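PDB 3AYV: xylose isomerase-like TIM barrel domain-containing protein from Thermus thermophilus, which is of uncertain function, binds zinc ions in a TIM-barrel pocket, and has been suggested to help protect the cell against oxidative stress. Local coordinates for residues Leu5-Pro8 and Glu14-Pro17; Leu22-Glu27 and Ala230-Leu235; Lys51-Leu56 and Pro183-Leu188; Phe161-Ala166 and Gly209-Pro214. One frame throughout, in Å; residues are numbered along the deposited sequence.

Contact 1 (Leu5-Pro8 and Glu14-Pro17); sequences LAFP and EALP
Leu5 and Phe7, two residues apart on the first barrel strand, both turn their side chains outward onto Ala15 of helix 12-22. Leu5 comes first and touches lightly: its CD2 methyl stands 4.4 Å from Ala15 CB, and the Leu5 side chain also touches Leu19, one turn further along the same helix. Ala6 points the opposite way, as alternation along a strand demands, and lies against Glu223 of the zinc site. Phe7 carries most of the contact. Its CG sits between the backbone N and the carbonyl carbon (chi1 56°), a torsion that lays the ring beside the helix with one face turned to it. Over that face stands the Ala15 methyl, with Ala15 CB 4.0 Å from the centroid of the Phe7 ring and 28° off the normal, a CH-pi contact. The methyl is not centred but shifted toward the root of the ring, with Ala15 CB 3.6 Å from Phe7 CG and 3.8 Å from Phe7 CB. Ala12 and Leu19 of the helix, and Ala26 and Val28 of the neighbouring strand, also touch the phenyl group. Strand 3-8, helix 12-22 and strand 25-29 form a beta-alpha-beta unit, the repeating element of the TIM barrel, and this contact lies between its first strand and the helix that crosses over outside it. The two segments meet through carbon alone, by dispersion and a weak CH-pi attraction; the small alanine allows the helix backbone to approach the strand, with Phe7 CA and Ala15 CA 6.8 Å apart.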
loop_
_atom_site.group_PDB
_atom_site.type_symbol
_atom_site.label_atom_id
_atom_site.label_comp_id
_atom_site.label_asym_id
_atom_site.label_seq_id
_atom_site.Cartn_x
_atom_site.Cartn_y
_atom_site.Cartn_z
ATOM N N LEU A 5 -4.350 -10.737 -2.049
ATOM C CA LEU A 5 -4.960 -10.043 -3.189
ATOM C C LEU A 5 -5.551 -8.688 -2.800
ATOM O O LEU A 5 -6.345 -8.597 -1.866
ATOM C CB LEU A 5 -6.054 -10.910 -3.831
ATOM C CG LEU A 5 -6.716 -10.298 -5.066
ATOM C CD1 LEU A 5 -5.741 -10.164 -6.235
ATOM C CD2 LEU A 5 -7.932 -11.137 -5.466
ATOM N N ALA A 6 -5.167 -7.648 -3.534
ATOM C CA ALA A 6 -5.789 -6.323 -3.409
ATOM C C ALA A 6 -7.133 -6.295 -4.114
ATOM O O ALA A 6 -7.231 -6.718 -5.251
ATOM C CB ALA A 6 -4.867 -5.237 -4.012
ATOM N N PHE A 7 -8.152 -5.786 -3.438
ATOM C CA PHE A 7 -9.455 -5.511 -4.059
ATOM C C PHE A 7 -10.146 -4.413 -3.263
ATOM O O PHE A 7 -9.930 -4.284 -2.058
ATOM C CB PHE A 7 -10.342 -6.788 -4.100
ATOM C CG PHE A 7 -10.564 -7.424 -2.746
ATOM C CD1 PHE A 7 -9.655 -8.339 -2.245
ATOM C CD2 PHE A 7 -11.672 -7.089 -1.976
ATOM C CE1 PHE A 7 -9.840 -8.916 -0.983
ATOM C CE2 PHE A 7 -11.880 -7.658 -0.702
ATOM C CZ PHE A 7 -10.973 -8.596 -0.218
ATOM N N PRO A 8 -10.973 -3.598 -3.928
ATOM C CA PRO A 8 -11.779 -2.645 -3.173
ATOM C C PRO A 8 -12.910 -3.333 -2.406
ATOM O O PRO A 8 -13.446 -4.360 -2.864
ATOM C CB PRO A 8 -12.347 -1.727 -4.255
ATOM C CG PRO A 8 -12.353 -2.570 -5.494
ATOM C CD PRO A 8 -11.158 -3.471 -5.386
ATOM N N GLU A 14 -17.189 -10.126 -5.207
ATOM C CA GLU A 14 -16.618 -10.587 -6.451
ATOM C C GLU A 14 -15.221 -11.206 -6.278
ATOM O O GLU A 14 -14.853 -12.118 -7.019
ATOM C CB GLU A 14 -16.592 -9.387 -7.391
ATOM C CG GLU A 14 -16.102 -9.605 -8.795
ATOM C CD GLU A 14 -15.991 -8.288 -9.547
ATOM O OE1 GLU A 14 -16.841 -7.392 -9.317
ATOM O OE2 GLU A 14 -15.052 -8.143 -10.360
ATOM N N ALA A 15 -14.454 -10.729 -5.294
ATOM C CA ALA A 15 -13.066 -11.189 -5.101
ATOM C C ALA A 15 -12.897 -12.353 -4.116
ATOM O O ALA A 15 -11.979 -13.165 -4.265
ATOM C CB ALA A 15 -12.161 -10.016 -4.701
ATOM N N LEU A 16 -13.775 -12.427 -3.120
ATOM C CA LEU A 16 -13.722 -13.466 -2.084
ATOM C C LEU A 16 -13.648 -14.927 -2.572
ATOM O O LEU A 16 -12.815 -15.689 -2.071
ATOM C CB LEU A 16 -14.878 -13.304 -1.094
ATOM C CG LEU A 16 -14.631 -12.331 0.058
ATOM C CD1 LEU A 16 -15.870 -12.231 0.936
ATOM C CD2 LEU A 16 -13.416 -12.773 0.873
ATOM N N PRO A 17 -14.523 -15.330 -3.525
ATOM C CA PRO A 17 -14.424 -16.710 -4.010
ATOM C C PRO A 17 -13.051 -17.023 -4.609
ATOM O O PRO A 17 -12.522 -18.115 -4.397
ATOM C CB PRO A 17 -15.515 -16.785 -5.082
ATOM C CG PRO A 17 -16.519 -15.774 -4.653
ATOM C CD PRO A 17 -15.693 -14.641 -4.104
#

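Contact 2 (Leu22-Glu27 and Ala230-Leu235); sequences LGLGAE and ASLAFL
Leu232 of helix 229-240 reaches out with its CD2 methyl and is met by Leu22 and Leu24, and the apolar contacts of the pair of segments all run through that one methyl. Its CG lies anti to the backbone N (chi1 -171°), which carries the branch away from the helix and toward the turn after helix 12-22. There Leu232 CD2 is 3.9 Å from Leu24 CD2, the two leucine side chains running antiparallel and passing alongside each other. On the Leu22 side the methyl meets CB, with Leu22 CB 4.1 Å from Leu232 CD2. Leu24 also rests on Val3 of strand 3-8. One polar atom takes part by packing alone: Leu22 O lies 3.7 Å from Leu232 CD2.

Backbone bonds shape each partner separately. Gly23, with positive phi, ends helix 12-22 in a Schellman motif, and the chain then passes through Leu24 into strand 25-29. In the other segment, Phe234 N to Ala230 O and Leu235 N to Ser231 O are regular helical bonds. The arrangement belongs to the closure of a TIM barrel, where the last helix packs on the outer layer next to the first helix, so the last beta-alpha unit packs against the first.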
loop_
_atom_site.group_PDB
_atom_site.type_symbol
_atom_site.label_atom_id
_atom_site.label_comp_id
_atom_site.label_asym_id
_atom_site.label_seq_id
_atom_site.Cartn_x
_atom_site.Cartn_y
_atom_site.Cartn_z
ATOM N N LEU A 22 -7.562 -19.738 -4.417
ATOM C CA LEU A 22 -6.126 -19.659 -4.599
ATOM C C LEU A 22 -5.353 -19.655 -3.276
ATOM O O LEU A 22 -4.128 -19.650 -3.283
ATOM C CB LEU A 22 -5.760 -18.440 -5.453
ATOM C CG LEU A 22 -6.227 -18.418 -6.922
ATOM C CD1 LEU A 22 -6.158 -16.994 -7.460
ATOM C CD2 LEU A 22 -5.413 -19.384 -7.816
ATOM N N GLY A 23 -6.073 -19.659 -2.154
ATOM C CA GLY A 23 -5.464 -19.618 -0.814
ATOM C C GLY A 23 -4.737 -18.313 -0.536
ATOM O O GLY A 23 -3.680 -18.296 0.099
ATOM N N LEU A 24 -5.301 -17.215 -1.030
ATOM C CA LEU A 24 -4.699 -15.903 -0.844
ATOM C C LEU A 24 -5.260 -15.171 0.375
ATOM O O LEU A 24 -6.420 -15.368 0.791
ATOM C CB LEU A 24 -4.879 -15.058 -2.114
ATOM C CG LEU A 24 -4.111 -15.524 -3.357
ATOM C CD1 LEU A 24 -4.543 -14.726 -4.561
ATOM C CD2 LEU A 24 -2.609 -15.414 -3.175
ATOM N N GLY A 25 -4.416 -14.323 0.957
ATOM C CA GLY A 25 -4.879 -13.364 1.948
ATOM C C GLY A 25 -5.539 -12.167 1.248
ATOM O O GLY A 25 -5.747 -12.173 0.023
ATOM N N ALA A 26 -5.866 -11.133 2.021
ATOM C CA ALA A 26 -6.596 -9.996 1.470
ATOM C C ALA A 26 -5.931 -8.676 1.841
ATOM O O ALA A 26 -5.442 -8.527 2.952
ATOM C CB ALA A 26 -8.027 -9.995 1.983
ATOM N N GLU A 27 -5.929 -7.732 0.899
ATOM C CA GLU A 27 -5.704 -6.329 1.255
ATOM C C GLU A 27 -6.851 -5.521 0.681
ATOM O O GLU A 27 -6.961 -5.348 -0.544
ATOM C CB GLU A 27 -4.353 -5.815 0.750
ATOM C CG GLU A 27 -4.127 -4.377 1.189
ATOM C CD GLU A 27 -2.679 -4.001 1.275
ATOM O OE1 GLU A 27 -2.228 -3.232 0.411
ATOM O OE2 GLU A 27 -1.994 -4.466 2.206
ATOM N N ALA A 230 -1.613 -16.003 -12.638
ATOM C CA ALA A 230 -0.294 -15.951 -13.271
ATOM C C ALA A 230 0.785 -15.345 -12.354
ATOM O O ALA A 230 1.947 -15.743 -12.415
ATOM C CB ALA A 230 -0.348 -15.196 -14.595
ATOM N N SER A 231 0.405 -14.385 -11.511
ATOM C CA SER A 231 1.381 -13.798 -10.572
ATOM C C SER A 231 1.749 -14.767 -9.451
ATOM O O SER A 231 2.914 -14.852 -9.060
ATOM C CB SER A 231 0.878 -12.479 -9.967
ATOM O OG SER A 231 0.701 -11.523 -10.987
ATOM N N LEU A 232 0.757 -15.477 -8.926
ATOM C CA LEU A 232 1.024 -16.489 -7.906
ATOM C C LEU A 232 1.987 -17.574 -8.435
ATOM O O LEU A 232 2.935 -17.985 -7.738
ATOM C CB LEU A 232 -0.296 -17.060 -7.382
ATOM C CG LEU A 232 -0.222 -17.979 -6.160
ATOM C CD1 LEU A 232 0.696 -17.414 -5.029
ATOM C CD2 LEU A 232 -1.645 -18.271 -5.661
ATOM N N ALA A 233 1.757 -17.998 -9.681
ATOM C CA ALA A 233 2.613 -18.962 -10.373
ATOM C C ALA A 233 4.023 -18.425 -10.607
ATOM O O ALA A 233 5.000 -19.173 -10.500
ATOM C CB ALA A 233 1.970 -19.404 -11.712
ATOM N N PHE A 234 4.130 -17.128 -10.932
ATOM C CA PHE A 234 5.428 -16.451 -11.028
ATOM C C PHE A 234 6.157 -16.534 -9.666
ATOM O O PHE A 234 7.346 -16.889 -9.610
ATOM C CB PHE A 234 5.237 -14.972 -11.465
ATOM C CG PHE A 234 6.529 -14.236 -11.777
ATOM C CD1 PHE A 234 7.335 -13.730 -10.749
ATOM C CD2 PHE A 234 6.929 -14.030 -13.093
ATOM C CE1 PHE A 234 8.526 -13.047 -11.040
ATOM C CE2 PHE A 234 8.121 -13.345 -13.400
ATOM C CZ PHE A 234 8.917 -12.854 -12.370
ATOM N N LEU A 235 5.441 -16.238 -8.580
ATOM C CA LEU A 235 6.066 -16.194 -7.247
ATOM C C LEU A 235 6.561 -17.589 -6.821
ATOM O O LEU A 235 7.654 -17.742 -6.234
ATOM C CB LEU A 235 5.094 -15.638 -6.196
ATOM C CG LEU A 235 4.776 -14.137 -6.312
ATOM C CD1 LEU A 235 3.751 -13.704 -5.278
ATOM C CD2 LEU A 235 6.076 -13.357 -6.133
#

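Contact 3 (Lys51-Leu56 and Pro183-Leu188); sequences KLSVHL and PEHLHL. With ZN (zinc ion), chain E; ZN (zinc ion), chain F.
His55 and His187 approach each other across the interior of the TIM barrel, from strands 52-55 and 185-188, which are not neighbours in the sheet, and each holds a different zinc ion. From CB, the His55 side chain sets out with CG anti to the backbone N (chi1 -162°), which swings the imidazole into the barrel mouth. On one side of the ring His55 ND1 donates to Leu56 O at 2.8 Å; the acceptor lies within 1° of the ring plane, and the bond uses a lone pair in the carbonyl plane. This bond restrains rotation of the ring and leaves NE2 for the metal. On the other side His55 CD2 comes 3.9 Å from His187 CE1, the two side chains crossing obliquely. At the tip, His55 NE2 binds the first zinc ion at 2.3 Å, a site completed on the protein side by His96 and Glu136.

His187 in turn gives ND1 to the second zinc, shared with Glu136, Asp162 and Glu223, while its NE2 is hydrogen-bonded to Glu27. Deeper in the barrel, two residues back along each strand, Ser53, whose OG is hydrogen-bonded to Glu27, lies beside His185. One water spans the two metals, 2.1 Å from the zinc held by His55 NE2 and 2.5 Å from that held by His187 ND1.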
loop_
_atom_site.group_PDB
_atom_site.type_symbol
_atom_site.label_atom_id
_atom_site.label_comp_id
_atom_site.label_asym_id
_atom_site.label_seq_id
_atom_site.Cartn_x
_atom_site.Cartn_y
_atom_site.Cartn_z
ATOM N N LYS A 51 -5.333 -13.956 6.458
ATOM C CA LYS A 51 -4.598 -12.721 6.739
ATOM C C LYS A 51 -5.210 -11.542 5.982
ATOM O O LYS A 51 -5.521 -11.644 4.796
ATOM C CB LYS A 51 -3.104 -12.893 6.470
ATOM C CG LYS A 51 -2.413 -13.797 7.529
ATOM C CD LYS A 51 -0.977 -14.147 7.151
ATOM C CE LYS A 51 -0.298 -14.943 8.266
ATOM N NZ LYS A 51 0.761 -15.838 7.712
ATOM N N LEU A 52 -5.405 -10.440 6.701
ATOM C CA LEU A 52 -6.043 -9.270 6.108
ATOM C C LEU A 52 -5.298 -7.990 6.486
ATOM O O LEU A 52 -4.913 -7.785 7.642
ATOM C CB LEU A 52 -7.515 -9.188 6.517
ATOM C CG LEU A 52 -8.353 -8.029 5.929
ATOM C CD1 LEU A 52 -9.793 -8.434 5.763
ATOM C CD2 LEU A 52 -8.249 -6.710 6.773
ATOM N N SER A 53 -5.105 -7.143 5.484
ATOM C CA SER A 53 -4.563 -5.810 5.682
ATOM C C SER A 53 -5.506 -4.873 4.930
ATOM O O SER A 53 -6.406 -5.329 4.229
ATOM C CB SER A 53 -3.121 -5.713 5.169
ATOM O OG SER A 53 -2.963 -6.257 3.861
ATOM N N VAL A 54 -5.340 -3.562 5.101
ATOM C CA VAL A 54 -6.211 -2.636 4.366
ATOM C C VAL A 54 -5.374 -1.592 3.648
ATOM O O VAL A 54 -4.252 -1.294 4.056
ATOM C CB VAL A 54 -7.246 -1.882 5.255
ATOM C CG1 VAL A 54 -8.142 -2.852 6.040
ATOM C CG2 VAL A 54 -6.533 -0.919 6.190
ATOM N N HIS A 55 -5.936 -1.055 2.565
ATOM C CA HIS A 55 -5.394 0.173 1.956
ATOM C C HIS A 55 -6.308 1.309 2.367
ATOM O O HIS A 55 -7.510 1.290 2.088
ATOM C CB HIS A 55 -5.362 0.045 0.429
ATOM C CG HIS A 55 -4.459 1.042 -0.221
ATOM N ND1 HIS A 55 -4.588 2.407 -0.027
ATOM C CD2 HIS A 55 -3.387 0.876 -1.028
ATOM C CE1 HIS A 55 -3.633 3.032 -0.699
ATOM N NE2 HIS A 55 -2.902 2.127 -1.325
ATOM N N LEU A 56 -5.754 2.286 3.091
ATOM C CA LEU A 56 -6.502 3.431 3.554
ATOM C C LEU A 56 -6.879 4.316 2.369
ATOM O O LEU A 56 -6.305 4.171 1.299
ATOM C CB LEU A 56 -5.701 4.211 4.602
ATOM C CG LEU A 56 -5.397 3.415 5.876
ATOM C CD1 LEU A 56 -4.436 4.164 6.746
ATOM C CD2 LEU A 56 -6.719 3.160 6.666
ATOM N N PRO A 183 11.603 -2.237 2.883
ATOM C CA PRO A 183 10.155 -2.477 2.905
ATOM C C PRO A 183 9.776 -3.775 3.610
ATOM O O PRO A 183 10.370 -4.833 3.329
ATOM C CB PRO A 183 9.776 -2.563 1.408
ATOM C CG PRO A 183 11.049 -2.908 0.698
ATOM C CD PRO A 183 12.163 -2.252 1.515
ATOM N N GLU A 184 8.790 -3.707 4.487
ATOM C CA GLU A 184 8.294 -4.907 5.116
ATOM C C GLU A 184 7.086 -5.470 4.376
ATOM O O GLU A 184 6.595 -6.545 4.719
ATOM C CB GLU A 184 8.017 -4.676 6.612
ATOM C CG GLU A 184 6.844 -3.772 6.930
ATOM C CD GLU A 184 6.905 -3.223 8.342
ATOM O OE1 GLU A 184 5.975 -3.521 9.107
ATOM O OE2 GLU A 184 7.865 -2.489 8.670
ATOM N N HIS A 185 6.652 -4.756 3.326
ATOM C CA HIS A 185 5.376 -5.002 2.660
ATOM C C HIS A 185 5.640 -4.632 1.219
ATOM O O HIS A 185 6.242 -3.585 0.938
ATOM C CB HIS A 185 4.323 -4.057 3.241
ATOM C CG HIS A 185 2.928 -4.581 3.222
ATOM N ND1 HIS A 185 1.956 -4.072 2.388
ATOM C CD2 HIS A 185 2.321 -5.528 3.971
ATOM C CE1 HIS A 185 0.806 -4.679 2.628
ATOM N NE2 HIS A 185 1.009 -5.582 3.575
ATOM N N LEU A 186 5.245 -5.501 0.295
ATOM C CA LEU A 186 5.483 -5.212 -1.116
ATOM C C LEU A 186 4.200 -5.224 -1.894
ATOM O O LEU A 186 3.358 -6.114 -1.712
ATOM C CB LEU A 186 6.509 -6.174 -1.740
ATOM C CG LEU A 186 7.916 -5.784 -1.275
ATOM C CD1 LEU A 186 8.337 -6.664 -0.110
ATOM C CD2 LEU A 186 8.951 -5.766 -2.417
ATOM N N HIS A 187 4.034 -4.195 -2.722
ATOM C CA HIS A 187 2.925 -4.130 -3.659
ATOM C C HIS A 187 3.447 -4.584 -5.004
ATOM O O HIS A 187 4.338 -3.955 -5.577
ATOM C CB HIS A 187 2.374 -2.707 -3.727
ATOM C CG HIS A 187 1.371 -2.405 -2.661
ATOM N ND1 HIS A 187 0.663 -1.225 -2.625
ATOM C CD2 HIS A 187 0.929 -3.138 -1.610
ATOM C CE1 HIS A 187 -0.140 -1.221 -1.574
ATOM N NE2 HIS A 187 -0.009 -2.376 -0.948
ATOM N N LEU A 188 2.906 -5.697 -5.489
ATOM C CA LEU A 188 3.444 -6.363 -6.676
ATOM C C LEU A 188 2.517 -6.304 -7.865
ATOM O O LEU A 188 1.324 -6.568 -7.741
ATOM C CB LEU A 188 3.731 -7.826 -6.373
ATOM C CG LEU A 188 4.757 -8.102 -5.258
ATOM C CD1 LEU A 188 4.844 -9.630 -5.145
ATOM C CD2 LEU A 188 6.100 -7.526 -5.626
HETATM ZN ZN ZN E . -1.261 2.325 -2.915
HETATM ZN ZN ZN F . 0.750 0.121 -4.635
HETATM O O HOH W 1 -1.643 0.522 -3.927
HETATM O O HOH W 2 -2.569 2.894 -4.919
HETATM O O HOH W 3 -0.724 0.456 -6.525
#

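Contact 4 (Phe161-Ala166 and Gly209-Pro214); sequences FDAAHA and GAWLRP. With ZN (zinc ion), chain F; ZN (zinc ion), chain G.
At the C-terminal end of the sixth TIM-barrel strand, where strand 158-162 gives way to helix 163-169, Phe161 and Ala163 meet Trp211 of the loop between strands 185-188 and 219-222, while Asp162 and His165 face the zinc ions. In Trp211, CG lies between the backbone N and the carbonyl carbon (chi1 61°), sending the indole toward the strand. Its six-membered ring offers a face to the edge of Phe161 in an offset edge-to-face pair, centroids 5.8 Å apart and planes at 61°. Phe161 CE2 lies 4.0 Å from both Trp211 CH2 and Trp211 CZ3. Next to it Ala163 CB lies 3.7 Å from Trp211 CZ2, so the benzo carbons CZ2, CZ3 and CH2 of the indole meet both residues. The pyrrole NE1 is hydrogen-bonded to Leu206 O, and Leu179 and Leu186 also pack on the indole. A serine in place of Trp211 would probably leave a gap beside Phe161 and Ala163, with the phenyl ring freer to turn and Leu206 O without its donor.

Between these two hydrophobic contacts in sequence, Asp162 points the other way, into the barrel. It is the N-cap of the helix: Asp162 OD1 accepts from His165 N at 3.0 Å, met from above the carboxylate plane. Asp162 CG sits 3.4 Å above the plane of the His165 ring, over its centre, so one zinc ligand lies across a face of another. His165 NE2 holds a further zinc with Asp196 and His198, and Asp162 OD2 binds the zinc shared with Glu136, His187 and Glu223 at 2.1 Å.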
loop_
_atom_site.group_PDB
_atom_site.type_symbol
_atom_site.label_atom_id
_atom_site.label_comp_id
_atom_site.label_asym_id
_atom_site.label_seq_id
_atom_site.Cartn_x
_atom_site.Cartn_y
_atom_site.Cartn_z
ATOM N N PHE A 161 6.800 -0.947 -0.487
ATOM C CA PHE A 161 7.404 -0.611 -1.768
ATOM C C PHE A 161 6.515 -1.080 -2.907
ATOM O O PHE A 161 6.181 -2.270 -3.011
ATOM C CB PHE A 161 8.795 -1.253 -1.918
ATOM C CG PHE A 161 9.459 -1.025 -3.275
ATOM C CD1 PHE A 161 9.490 0.236 -3.872
ATOM C CD2 PHE A 161 10.057 -2.097 -3.953
ATOM C CE1 PHE A 161 10.113 0.416 -5.109
ATOM C CE2 PHE A 161 10.701 -1.925 -5.166
ATOM C CZ PHE A 161 10.725 -0.660 -5.760
ATOM N N ASP A 162 6.187 -0.132 -3.781
ATOM C CA ASP A 162 5.511 -0.405 -5.019
ATOM C C ASP A 162 6.447 -0.081 -6.160
ATOM O O ASP A 162 6.675 1.093 -6.451
ATOM C CB ASP A 162 4.250 0.455 -5.119
ATOM C CG ASP A 162 3.391 0.076 -6.321
ATOM O OD1 ASP A 162 3.875 0.058 -7.464
ATOM O OD2 ASP A 162 2.222 -0.234 -6.120
ATOM N N ALA A 163 6.990 -1.108 -6.813
ATOM C CA ALA A 163 8.031 -0.898 -7.835
ATOM C C ALA A 163 7.517 -0.183 -9.085
ATOM O O ALA A 163 8.251 0.583 -9.703
ATOM C CB ALA A 163 8.713 -2.244 -8.218
ATOM N N ALA A 164 6.273 -0.450 -9.457
ATOM C CA ALA A 164 5.691 0.204 -10.636
ATOM C C ALA A 164 5.540 1.715 -10.413
ATOM O O ALA A 164 5.775 2.507 -11.331
ATOM C CB ALA A 164 4.356 -0.428 -10.990
ATOM N N HIS A 165 5.145 2.118 -9.202
ATOM C CA HIS A 165 5.055 3.541 -8.921
ATOM C C HIS A 165 6.418 4.179 -9.073
ATOM O O HIS A 165 6.518 5.280 -9.614
ATOM C CB HIS A 165 4.512 3.802 -7.513
ATOM C CG HIS A 165 3.072 3.440 -7.347
ATOM N ND1 HIS A 165 2.440 3.474 -6.124
ATOM C CD2 HIS A 165 2.145 3.008 -8.245
ATOM C CE1 HIS A 165 1.183 3.087 -6.271
ATOM N NE2 HIS A 165 0.985 2.794 -7.549
ATOM N N ALA A 166 7.476 3.517 -8.590
ATOM C CA ALA A 166 8.825 4.065 -8.780
ATOM C C ALA A 166 9.177 4.191 -10.276
ATOM O O ALA A 166 9.741 5.194 -10.725
ATOM C CB ALA A 166 9.862 3.203 -8.047
ATOM N N GLY A 209 12.282 -11.093 -11.428
ATOM C CA GLY A 209 13.222 -12.202 -11.229
ATOM C C GLY A 209 14.605 -11.736 -10.786
ATOM O O GLY A 209 15.286 -12.431 -10.013
ATOM N N ALA A 210 15.024 -10.565 -11.259
ATOM C CA ALA A 210 16.329 -10.018 -10.924
ATOM C C ALA A 210 16.458 -9.458 -9.495
ATOM O O ALA A 210 17.577 -9.350 -8.991
ATOM C CB ALA A 210 16.764 -8.951 -11.970
ATOM N N TRP A 211 15.346 -9.109 -8.829
ATOM C CA TRP A 211 15.457 -8.424 -7.534
ATOM C C TRP A 211 14.536 -8.885 -6.420
ATOM O O TRP A 211 14.772 -8.556 -5.257
ATOM C CB TRP A 211 15.349 -6.888 -7.724
ATOM C CG TRP A 211 14.037 -6.435 -8.327
ATOM C CD1 TRP A 211 13.781 -6.211 -9.664
ATOM C CD2 TRP A 211 12.814 -6.156 -7.633
ATOM N NE1 TRP A 211 12.475 -5.803 -9.822
ATOM C CE2 TRP A 211 11.862 -5.762 -8.597
ATOM C CE3 TRP A 211 12.435 -6.171 -6.280
ATOM C CZ2 TRP A 211 10.551 -5.398 -8.251
ATOM C CZ3 TRP A 211 11.128 -5.817 -5.943
ATOM C CH2 TRP A 211 10.204 -5.443 -6.923
ATOM N N LEU A 212 13.489 -9.644 -6.747
ATOM C CA LEU A 212 12.427 -9.907 -5.766
ATOM C C LEU A 212 12.686 -11.090 -4.831
ATOM O O LEU A 212 12.150 -11.131 -3.707
ATOM C CB LEU A 212 11.065 -10.072 -6.460
ATOM C CG LEU A 212 9.834 -10.394 -5.592
ATOM C CD1 LEU A 212 9.477 -9.241 -4.624
ATOM C CD2 LEU A 212 8.667 -10.699 -6.500
ATOM N N ARG A 213 13.501 -12.042 -5.275
ATOM C CA ARG A 213 13.678 -13.278 -4.506
ATOM C C ARG A 213 14.043 -13.062 -3.014
ATOM O O ARG A 213 13.475 -13.746 -2.157
ATOM C CB ARG A 213 14.642 -14.268 -5.192
ATOM C CG ARG A 213 14.423 -15.711 -4.723
ATOM C CD ARG A 213 15.368 -16.680 -5.407
ATOM N NE ARG A 213 15.863 -16.125 -6.668
ATOM C CZ ARG A 213 15.429 -16.488 -7.869
ATOM N NH1 ARG A 213 14.499 -17.423 -7.964
ATOM N NH2 ARG A 213 15.925 -15.922 -8.968
ATOM N N PRO A 214 14.947 -12.102 -2.699
ATOM C CA PRO A 214 15.256 -11.904 -1.268
ATOM C C PRO A 214 14.068 -11.518 -0.394
ATOM O O PRO A 214 14.149 -11.659 0.821
ATOM C CB PRO A 214 16.321 -10.793 -1.277
ATOM C CG PRO A 214 16.943 -10.881 -2.620
ATOM C CD PRO A 214 15.786 -11.237 -3.544
HETATM ZN ZN ZN F . 0.750 0.121 -4.635
HETATM ZN ZN ZN G . -0.583 1.458 -8.457
HETATM O O HOH W 4 1.106 -0.172 -8.877
HETATM O O HOH W 1 -1.643 0.522 -3.927
HETATM O O HOH W 3 -0.724 0.456 -6.525
HETATM O O HOH W 5 -2.194 2.881 -8.062
#

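From the N terminus, contact 1 closes a short loop inside the first beta-alpha-beta unit. Contact 2 then opens, and its loop spans most of the chain, joining the turn after the first helix to the last helix. Contacts 3 and 4 are nested within it and cross each other, because their segments alternate along the sequence. Strands 3-8 and 25-29 pair side by side, binding contacts 1 and 2, and Glu27 of contact 2 reaches Ser53 and His187 of contact 3. Contacts 3 and 4 share one zinc ion and the pairing of strands 158-162 and 185-188, while Leu212 packs on Leu235 to tie contact 4 back to the final helix.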